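Side-chain contacts in 3-keto-5-aminohexanoate cleavage enzyme (Burkholderia xenovorans LB400, PDB 3E49), which probably cleaves beta-keto acids such as 3-keto-5-aminohexanoate, using a zinc ion bound at one end of a TIM barrel: residues A[149-152]-A[153-156]; A[172-175]-A[176-180]; A[214-217]-A[218-221]; A[270-273]-A[274-277]; A[291-294]-A[295-298]. All blocks are in the same frame, centred on the assembly; numbering follows the deposited sequence.

Contact 1: A[149-152]-A[153-156]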
# COMPACT_ATOMS: atom_id res chain seq x y z
N LYS A 149 14.16 26.71 2.12
CA LYS A 149 14.72 26.39 3.43
C LYS A 149 13.71 26.46 4.56
O LYS A 149 13.08 27.47 4.76
CB LYS A 149 15.92 27.30 3.74
CG LYS A 149 16.43 27.24 5.22
CD LYS A 149 17.67 28.17 5.47
CE LYS A 149 18.18 28.09 6.92
NZ LYS A 149 17.24 28.68 7.93
N ASN A 150 13.56 25.34 5.26
CA ASN A 150 12.67 25.19 6.38
C ASN A 150 13.36 24.18 7.32
O ASN A 150 12.93 23.03 7.36
CB ASN A 150 11.35 24.60 5.89
CG ASN A 150 10.53 25.56 5.04
OD1 ASN A 150 10.00 26.54 5.55
ND2 ASN A 150 10.36 25.24 3.75
N THR A 151 14.44 24.57 8.00
CA THR A 151 15.20 23.68 8.86
C THR A 151 14.47 23.32 10.15
O THR A 151 13.45 23.91 10.50
CB THR A 151 16.57 24.32 9.25
OG1 THR A 151 16.33 25.49 10.03
CG2 THR A 151 17.43 24.67 8.01
N PHE A 152 15.01 22.33 10.86
CA PHE A 152 14.44 21.97 12.16
C PHE A 152 14.41 23.16 13.14
O PHE A 152 13.46 23.31 13.93
CB PHE A 152 15.16 20.73 12.71
CG PHE A 152 14.81 19.47 11.97
CD1 PHE A 152 13.53 18.95 12.08
CD2 PHE A 152 15.74 18.80 11.17
CE1 PHE A 152 13.16 17.82 11.43
CE2 PHE A 152 15.38 17.65 10.49
CZ PHE A 152 14.06 17.16 10.61
N ALA A 153 15.42 24.02 13.07
CA ALA A 153 15.45 25.25 13.89
C ALA A 153 14.39 26.24 13.44
O ALA A 153 13.69 26.83 14.28
CB ALA A 153 16.85 25.91 13.88
N ASP A 154 14.26 26.44 12.13
CA ASP A 154 13.25 27.32 11.58
C ASP A 154 11.84 26.92 12.03
O ASP A 154 11.04 27.74 12.48
CB ASP A 154 13.26 27.27 10.04
CG ASP A 154 14.51 27.88 9.41
OD1 ASP A 154 15.18 28.72 10.05
OD2 ASP A 154 14.82 27.52 8.25
N ILE A 155 11.55 25.63 11.93
CA ILE A 155 10.21 25.14 12.28
C ILE A 155 9.96 25.32 13.77
O ILE A 155 8.91 25.80 14.14
CB ILE A 155 10.00 23.67 11.86
CG1 ILE A 155 10.12 23.54 10.31
CG2 ILE A 155 8.67 23.17 12.36
CD1 ILE A 155 10.46 22.13 9.85
N GLU A 156 10.92 24.95 14.59
CA GLU A 156 10.82 25.16 16.03
C GLU A 156 10.56 26.64 16.34
O GLU A 156 9.73 26.98 17.17
CB GLU A 156 12.12 24.70 16.70
CG GLU A 156 12.04 24.73 18.22
CD GLU A 156 13.35 24.29 18.89
OE1 GLU A 156 14.22 23.67 18.23
OE2 GLU A 156 13.48 24.55 20.10
O HOH W 1 14.37 22.00 16.49
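D154 meets T151 and K149 at the start of helix 152-163, and its side chain carries the contact. Its CB packs 3.4 Å from the T151 carbonyl oxygen O. With CG turned beside the backbone N (chi1 -69°), the carboxylate folds back toward the residues that precede the helix, and CG lies 3.1 Å from T151 OG1. OD2 is gripped twice: T151 N reaches it from above the carboxylate plane at 3.0 Å, and K149 NZ reaches it at 2.7 Å on the syn lone pair. The lysine chain crosses D154 at about a right angle, with CG, 3.4 Å from D154 OD2, brushing the same oxygen; a bend at chi4 (-68°) then swings NZ onto the carboxylate. In return, T151 OG1 accepts from D154 N at 3.1 Å, a nearly straight bond (164°). D145 of the second subunit also bonds T151 OG1 and forms a salt bridge with K149 NZ. That second acid lies close to D154, so the lysine probably offsets two like charges at the interface. Within the first turn, I155 N donates to T151 O. The reciprocal side-chain-to-backbone pair T151-D154 is a capping box, closing the N-terminus of the helix.

Contact 2: A[172-175]-A[176-180]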
# COMPACT_ATOMS: atom_id res chain seq x y z
N GLU A 172 1.99 22.05 5.87
CA GLU A 172 2.08 21.71 4.47
C GLU A 172 3.13 20.65 4.35
O GLU A 172 4.31 20.92 4.55
CB GLU A 172 2.45 22.94 3.66
CG GLU A 172 1.37 23.95 3.63
CD GLU A 172 1.78 25.22 2.89
OE1 GLU A 172 2.98 25.63 3.00
OE2 GLU A 172 0.88 25.79 2.22
N CYS A 173 2.68 19.44 4.09
CA CYS A 173 3.57 18.28 4.01
C CYS A 173 3.65 17.81 2.56
O CYS A 173 2.68 17.28 2.01
CB CYS A 173 3.07 17.18 4.93
SG CYS A 173 2.95 17.74 6.70
N TYR A 174 4.78 18.01 1.95
CA TYR A 174 4.99 17.65 0.54
C TYR A 174 5.53 16.26 0.28
O TYR A 174 5.73 15.88 -0.89
CB TYR A 174 5.97 18.65 -0.09
CG TYR A 174 5.48 20.07 -0.11
CD1 TYR A 174 5.49 20.85 1.05
CD2 TYR A 174 5.04 20.65 -1.28
CE1 TYR A 174 5.05 22.18 1.03
CE2 TYR A 174 4.62 21.96 -1.32
CZ TYR A 174 4.62 22.72 -0.16
OH TYR A 174 4.20 24.01 -0.24
N ASP A 175 5.80 15.50 1.33
CA ASP A 175 6.32 14.15 1.18
C ASP A 175 6.26 13.43 2.51
O ASP A 175 5.97 14.05 3.53
CB ASP A 175 7.74 14.16 0.66
CG ASP A 175 8.08 12.88 -0.12
OD1 ASP A 175 7.29 11.89 -0.10
OD2 ASP A 175 9.13 12.86 -0.75
N THR A 176 6.60 12.14 2.53
CA THR A 176 6.54 11.33 3.75
C THR A 176 7.41 11.91 4.84
O THR A 176 7.00 11.99 6.03
CB THR A 176 7.06 9.93 3.52
OG1 THR A 176 6.93 9.55 2.12
CG2 THR A 176 6.37 8.91 4.48
N SER A 177 8.61 12.39 4.45
CA SER A 177 9.57 12.93 5.42
C SER A 177 8.95 14.06 6.20
O SER A 177 9.26 14.21 7.39
CB SER A 177 10.85 13.41 4.74
OG SER A 177 10.57 14.42 3.83
N HIS A 178 8.04 14.81 5.57
CA HIS A 178 7.37 15.94 6.27
C HIS A 178 6.45 15.52 7.38
O HIS A 178 6.32 16.26 8.41
CB HIS A 178 6.65 16.82 5.27
CG HIS A 178 7.57 17.63 4.40
ND1 HIS A 178 7.13 18.66 3.60
CD2 HIS A 178 8.91 17.55 4.21
CE1 HIS A 178 8.16 19.19 2.96
NE2 HIS A 178 9.25 18.53 3.31
N LEU A 179 5.76 14.40 7.19
CA LEU A 179 4.89 13.84 8.22
C LEU A 179 5.74 13.34 9.37
O LEU A 179 5.41 13.52 10.52
CB LEU A 179 4.03 12.71 7.67
CG LEU A 179 3.05 13.08 6.55
CD1 LEU A 179 2.43 11.75 6.00
CD2 LEU A 179 1.99 14.10 7.05
N TYR A 180 6.84 12.69 9.05
CA TYR A 180 7.78 12.27 10.08
C TYR A 180 8.42 13.47 10.80
O TYR A 180 8.63 13.43 12.03
CB TYR A 180 8.82 11.36 9.50
CG TYR A 180 8.37 9.93 9.37
CD1 TYR A 180 8.31 9.09 10.49
CD2 TYR A 180 8.10 9.37 8.10
CE1 TYR A 180 7.94 7.75 10.36
CE2 TYR A 180 7.75 8.03 7.98
CZ TYR A 180 7.70 7.22 9.11
OH TYR A 180 7.35 5.91 8.96
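The turn from strand 168-173 into helix 176-187, within a beta-alpha-beta unit of the TIM barrel, is where H178 folds back against C173 and Y174. H178 CB touches C173 CB at 3.6 Å, and chi1 of -71° lays the imidazole along the end of the strand, with C173 CA at its edge near the ring plane. H178 ND1 comes to 2.9 Å from Y174 N. The Y174 ring meets the imidazole rim to rim, neither ring over the face of the other, with planes 80° apart; Y174 CD1 is 3.7 Å from H178 CE1. D175 N, buried without a partner, lies over one face of the imidazole. D175 bridges the turn: its OD1 accepts from T176 N at 2.7 Å, from above the carboxylate plane, and its O takes H178 N at 3.0 Å. The same carboxylate bonds T176 OG1 and S177 N of the second subunit, across the interface. At the strand end, the E172 side chain lies near H50 and about 4 Å from the zinc ion. C173 SG packs on L179 CD2 (3.8 Å), and L179 continues onto V197 of strand 195-201 and M217 of helix 211-225, while H178 rests against N113 of strand 109-113.

Contact 3: A[214-217]-A[218-221]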
# COMPACT_ATOMS: atom_id res chain seq x y z
N LEU A 214 -0.94 9.33 -2.62
CA LEU A 214 -1.98 9.80 -1.69
C LEU A 214 -2.30 8.78 -0.59
O LEU A 214 -2.40 9.15 0.62
CB LEU A 214 -3.23 10.24 -2.47
CG LEU A 214 -4.46 10.75 -1.71
CD1 LEU A 214 -5.31 11.66 -2.61
CD2 LEU A 214 -5.27 9.54 -1.11
N ALA A 215 -2.52 7.52 -0.96
CA ALA A 215 -2.81 6.43 0.03
C ALA A 215 -1.66 6.34 1.03
O ALA A 215 -1.85 6.12 2.21
CB ALA A 215 -3.04 5.05 -0.67
N HIS A 216 -0.42 6.47 0.57
CA HIS A 216 0.68 6.36 1.53
C HIS A 216 0.77 7.55 2.49
O HIS A 216 1.06 7.37 3.68
CB HIS A 216 1.98 6.13 0.85
CG HIS A 216 3.08 5.75 1.77
ND1 HIS A 216 3.09 4.57 2.47
CD2 HIS A 216 4.21 6.41 2.12
CE1 HIS A 216 4.18 4.49 3.19
NE2 HIS A 216 4.90 5.57 2.98
N MSE A 217 0.48 8.74 2.02
CA MSE A 217 0.48 9.85 2.90
C MSE A 217 -0.59 9.66 3.99
O MSE A 217 -0.32 9.90 5.16
CB MSE A 217 0.24 11.14 2.11
CG MSE A 217 1.40 11.57 1.18
SE MSE A 217 3.05 11.91 2.03
CE MSE A 217 2.53 13.53 3.06
N ARG A 218 -1.78 9.17 3.62
CA ARG A 218 -2.81 8.93 4.64
C ARG A 218 -2.42 7.84 5.63
O ARG A 218 -2.62 7.94 6.83
CB ARG A 218 -4.12 8.50 4.01
CG ARG A 218 -5.20 8.41 5.08
CD ARG A 218 -6.34 7.55 4.65
NE ARG A 218 -7.25 7.49 5.77
CZ ARG A 218 -8.50 7.05 5.74
NH1 ARG A 218 -9.04 6.61 4.63
NH2 ARG A 218 -9.21 7.07 6.86
N ARG A 219 -1.89 6.73 5.12
CA ARG A 219 -1.48 5.62 5.97
C ARG A 219 -0.42 6.06 6.97
O ARG A 219 -0.46 5.67 8.15
CB ARG A 219 -0.88 4.58 4.95
CG ARG A 219 -0.35 3.33 5.35
CD ARG A 219 0.36 2.77 4.10
NE ARG A 219 -0.58 2.51 3.02
CZ ARG A 219 -0.27 2.59 1.72
NH1 ARG A 219 0.92 3.02 1.34
NH2 ARG A 219 -1.18 2.33 0.80
N THR A 220 0.49 6.93 6.53
CA THR A 220 1.62 7.38 7.35
C THR A 220 1.04 8.24 8.45
O THR A 220 1.36 8.03 9.60
CB THR A 220 2.56 8.18 6.59
OG1 THR A 220 3.10 7.29 5.56
CG2 THR A 220 3.74 8.67 7.45
N ALA A 221 0.27 9.19 7.99
CA ALA A 221 -0.39 10.15 8.96
C ALA A 221 -1.24 9.38 9.93
O ALA A 221 -1.21 9.66 11.16
CB ALA A 221 -1.16 11.18 8.20
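H216 is held from two directions by residues one turn further along helix 211-225. R219 reaches its edge: NH1 donates to H216 ND1 at 2.9 Å, near the imidazole plane, although the bond is bent at 145°. A bend at chi3 (-64°) turns the arginine back along the helix, so that its guanidinium lies with one face over the A215 carbonyl oxygen, and its NH2 is 3.6 Å from A215 CB. Ring and guanidinium planes stand 55° apart. T220 comes over one face of the imidazole, its OG1 3.6 Å from H216 NE2. That hydroxyl bonds elsewhere, donating to H216 O at 2.8 Å; T220 N donates to the same oxygen at 2.9 Å, the two donors arriving from opposite faces of the carbonyl plane. This side is tight and buried, with T220 and M217 also packing on helix 176-187. R218, partly exposed, is the looser part: its CB stays close, 3.7 Å from A215 O, but the extended chain then leads away to a salt bridge with D222, a hydrogen bond to Q250 and 2-ethoxyethanol, probably from the crystallisation liquor. R219 NE forms a salt bridge with E212 of the third subunit. In this conformer, H216 ND1 acting as acceptor is consistent with a proton on NE2, directed at its hydrogen-bond partner D213 of the second subunit.

Contact 4: A[270-273]-A[274-277]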
# COMPACT_ATOMS: atom_id res chain seq x y z
N ALA A 270 -9.39 28.82 -15.08
CA ALA A 270 -10.38 29.15 -14.07
C ALA A 270 -10.52 30.68 -14.03
O ALA A 270 -9.53 31.39 -13.86
CB ALA A 270 -9.95 28.62 -12.71
N GLU A 271 -11.75 31.17 -14.18
CA GLU A 271 -11.98 32.62 -14.15
C GLU A 271 -11.95 33.17 -12.73
O GLU A 271 -11.57 34.33 -12.51
CB GLU A 271 -13.29 32.98 -14.84
CG GLU A 271 -13.26 32.62 -16.32
CD GLU A 271 -14.47 33.12 -17.07
OE1 GLU A 271 -15.36 33.73 -16.44
OE2 GLU A 271 -14.51 32.91 -18.30
N THR A 272 -12.39 32.36 -11.78
CA THR A 272 -12.31 32.72 -10.38
C THR A 272 -11.89 31.50 -9.53
O THR A 272 -11.86 30.35 -10.00
CB THR A 272 -13.66 33.28 -9.89
OG1 THR A 272 -14.69 32.27 -9.92
CG2 THR A 272 -14.08 34.45 -10.82
N ASN A 273 -11.50 31.82 -8.31
CA ASN A 273 -11.22 30.85 -7.25
C ASN A 273 -12.53 30.17 -6.91
O ASN A 273 -12.61 28.95 -6.73
CB ASN A 273 -10.66 31.58 -6.03
CG ASN A 273 -9.20 31.79 -6.09
OD1 ASN A 273 -8.43 30.89 -5.77
ND2 ASN A 273 -8.78 33.00 -6.41
N ALA A 274 -13.60 30.97 -6.84
CA ALA A 274 -14.92 30.45 -6.56
C ALA A 274 -15.38 29.37 -7.55
O ALA A 274 -16.05 28.43 -7.19
CB ALA A 274 -15.94 31.61 -6.47
N ALA A 275 -14.98 29.47 -8.81
CA ALA A 275 -15.33 28.47 -9.79
C ALA A 275 -14.83 27.10 -9.32
O ALA A 275 -15.53 26.10 -9.43
CB ALA A 275 -14.70 28.83 -11.14
N GLN A 276 -13.60 27.09 -8.78
CA GLN A 276 -12.97 25.86 -8.28
C GLN A 276 -13.64 25.32 -7.03
O GLN A 276 -13.73 24.09 -6.85
CB GLN A 276 -11.49 26.09 -8.04
CG GLN A 276 -10.70 26.30 -9.32
CD GLN A 276 -9.22 26.51 -9.06
OE1 GLN A 276 -8.82 26.75 -7.93
NE2 GLN A 276 -8.40 26.37 -10.11
N VAL A 277 -14.13 26.22 -6.16
CA VAL A 277 -14.86 25.80 -4.98
C VAL A 277 -16.14 25.13 -5.46
O VAL A 277 -16.56 24.09 -4.92
CB VAL A 277 -15.18 26.99 -4.02
CG1 VAL A 277 -16.07 26.54 -2.87
CG2 VAL A 277 -13.89 27.65 -3.46
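T272 is the N-cap of helix 273-286, its side chain bonding the backbone of A275. T272 OG1 accepts from A275 N at 3.0 Å with a clearly bent angle of 139°. Chi1 of 66° turns this hydroxyl into the first turn, where it also lies 3.7 Å from A274 CB and 3.6 Å from A275 CB. The methyl of A275 rests against the other end of the same residue, 3.4 Å from T272 O, so a threonine and two alanines make up this solvent-facing shoulder of the helix. Inside it, N273 O receives V277 N at 3.2 Å in the carbonyl plane and, weakly, Q276 N. The polar ends of N273 and Q276 reach away to the loops that follow strands 10-13 and 253-256. N273 ND2 donates to V14 O, just past strand 10-13. N273 OD1 accepts from L258 N, while Q276 NE2 donates to the backbone oxygens of S261 and W263; these last bonds tie the start of the helix to the loop that follows strand 253-256 and carries the zinc ligand E259. The side chains of N273 and E259 are about 6 Å apart. N273 and V277 also pack on strand 10-13. Q276 NE2, fixed by these bonds, lies 3.8 Å from A270 CB, against the loop entering the helix.

Contact 5: A[291-294]-A[295-298]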
# COMPACT_ATOMS: atom_id res chain seq x y z
N VAL A 291 -20.71 20.78 3.29
CA VAL A 291 -19.57 21.67 3.45
C VAL A 291 -19.56 22.28 4.85
O VAL A 291 -20.61 22.75 5.31
CB VAL A 291 -19.66 22.81 2.43
CG1 VAL A 291 -18.56 23.80 2.63
CG2 VAL A 291 -19.61 22.24 1.02
N ALA A 292 -18.39 22.33 5.49
CA ALA A 292 -18.24 22.97 6.80
C ALA A 292 -18.32 24.48 6.67
O ALA A 292 -17.71 25.08 5.77
CB ALA A 292 -16.90 22.59 7.48
N SER A 293 -19.05 25.09 7.60
CA SER A 293 -19.08 26.53 7.70
C SER A 293 -17.78 26.95 8.39
O SER A 293 -17.07 26.13 8.97
CB SER A 293 -20.24 26.94 8.58
OG SER A 293 -20.03 26.48 9.92
N PRO A 294 -17.46 28.24 8.35
CA PRO A 294 -16.31 28.70 9.14
C PRO A 294 -16.41 28.35 10.65
O PRO A 294 -15.42 27.93 11.25
CB PRO A 294 -16.32 30.22 8.91
CG PRO A 294 -16.96 30.36 7.56
CD PRO A 294 -18.03 29.32 7.53
N ALA A 295 -17.58 28.54 11.26
CA ALA A 295 -17.75 28.20 12.68
C ALA A 295 -17.38 26.73 12.91
O ALA A 295 -16.69 26.38 13.87
CB ALA A 295 -19.16 28.45 13.11
N GLU A 296 -17.85 25.86 12.01
CA GLU A 296 -17.57 24.41 12.10
C GLU A 296 -16.09 24.11 11.93
O GLU A 296 -15.54 23.22 12.60
CB GLU A 296 -18.41 23.64 11.09
CG GLU A 296 -19.88 23.55 11.50
CD GLU A 296 -20.81 23.11 10.39
OE1 GLU A 296 -20.55 23.33 9.18
OE2 GLU A 296 -21.86 22.52 10.72
N ALA A 297 -15.43 24.78 10.98
CA ALA A 297 -13.99 24.56 10.75
C ALA A 297 -13.19 25.00 11.98
O ALA A 297 -12.26 24.33 12.42
CB ALA A 297 -13.52 25.29 9.48
N ARG A 298 -13.59 26.10 12.59
CA ARG A 298 -12.92 26.57 13.80
C ARG A 298 -12.97 25.55 14.93
O ARG A 298 -11.98 25.39 15.66
CB ARG A 298 -13.52 27.90 14.27
CG ARG A 298 -13.07 29.06 13.42
CD ARG A 298 -13.61 30.39 13.93
NE ARG A 298 -13.01 31.48 13.16
CZ ARG A 298 -13.59 32.08 12.12
NH1 ARG A 298 -14.83 31.76 11.74
NH2 ARG A 298 -12.92 33.02 11.47
O HOH W 2 -22.37 22.79 7.31
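Chi1 of 66° places S293 OG between its own backbone N and carbonyl carbon, while E296, with chi1 -73° and an otherwise extended chain, reaches back past it. The two side chains thus exchange bonds with each other's backbone. S293 OG accepts from E296 N at 3.1 Å, nearly straight, and S293 N donates to E296 OE1 at 2.8 Å, straighter still at 170°, approaching on the anti side and close to the carboxylate plane. On the way, E296 CG passes 3.3 Å from S293 OG. This exchange is a capping box at the N-terminus of helix 294-301, with P294 filling the first helical position, where no backbone N-H is needed. A water bridges E296 OE1 to V291 O, giving the carboxylate oxygen a further donor and joining the incoming loop to the cap. The other oxygen, OE2, forms a salt bridge with K7, linking the cap to the N-terminal part of the chain. On the next turn, R298 N donates to P294 O at 2.9 Å, and the arginine's extended chain passes beside that carbonyl, with CG of R298 3.4 Å from P294 O. Its NH1 comes to 3.5 Å from P294 CB before the guanidinium meets E108 in a salt bridge and the backbone oxygen of D80.

The five contacts follow one another along the chain, four at the starts of helices 152-163, 176-187, 273-286 and 294-301 and one within helix 211-225. Contacts 2 and 3 are neighbours, with centres about 10 Å apart; L179 and T176 of one pack on M217 of the other, joining the helices of two successive beta-alpha-beta units. Contact 1 lies about 13 Å from contact 2 between centres, and all three touch the second subunit, so this side of the barrel contributes to the subunit interface. Contacts 4 and 5, about 20 Å apart between centres, touch no other chain. Contact 4 lies across the chain's centre from contacts 1 and 2; contact 2 is nearest the zinc ion.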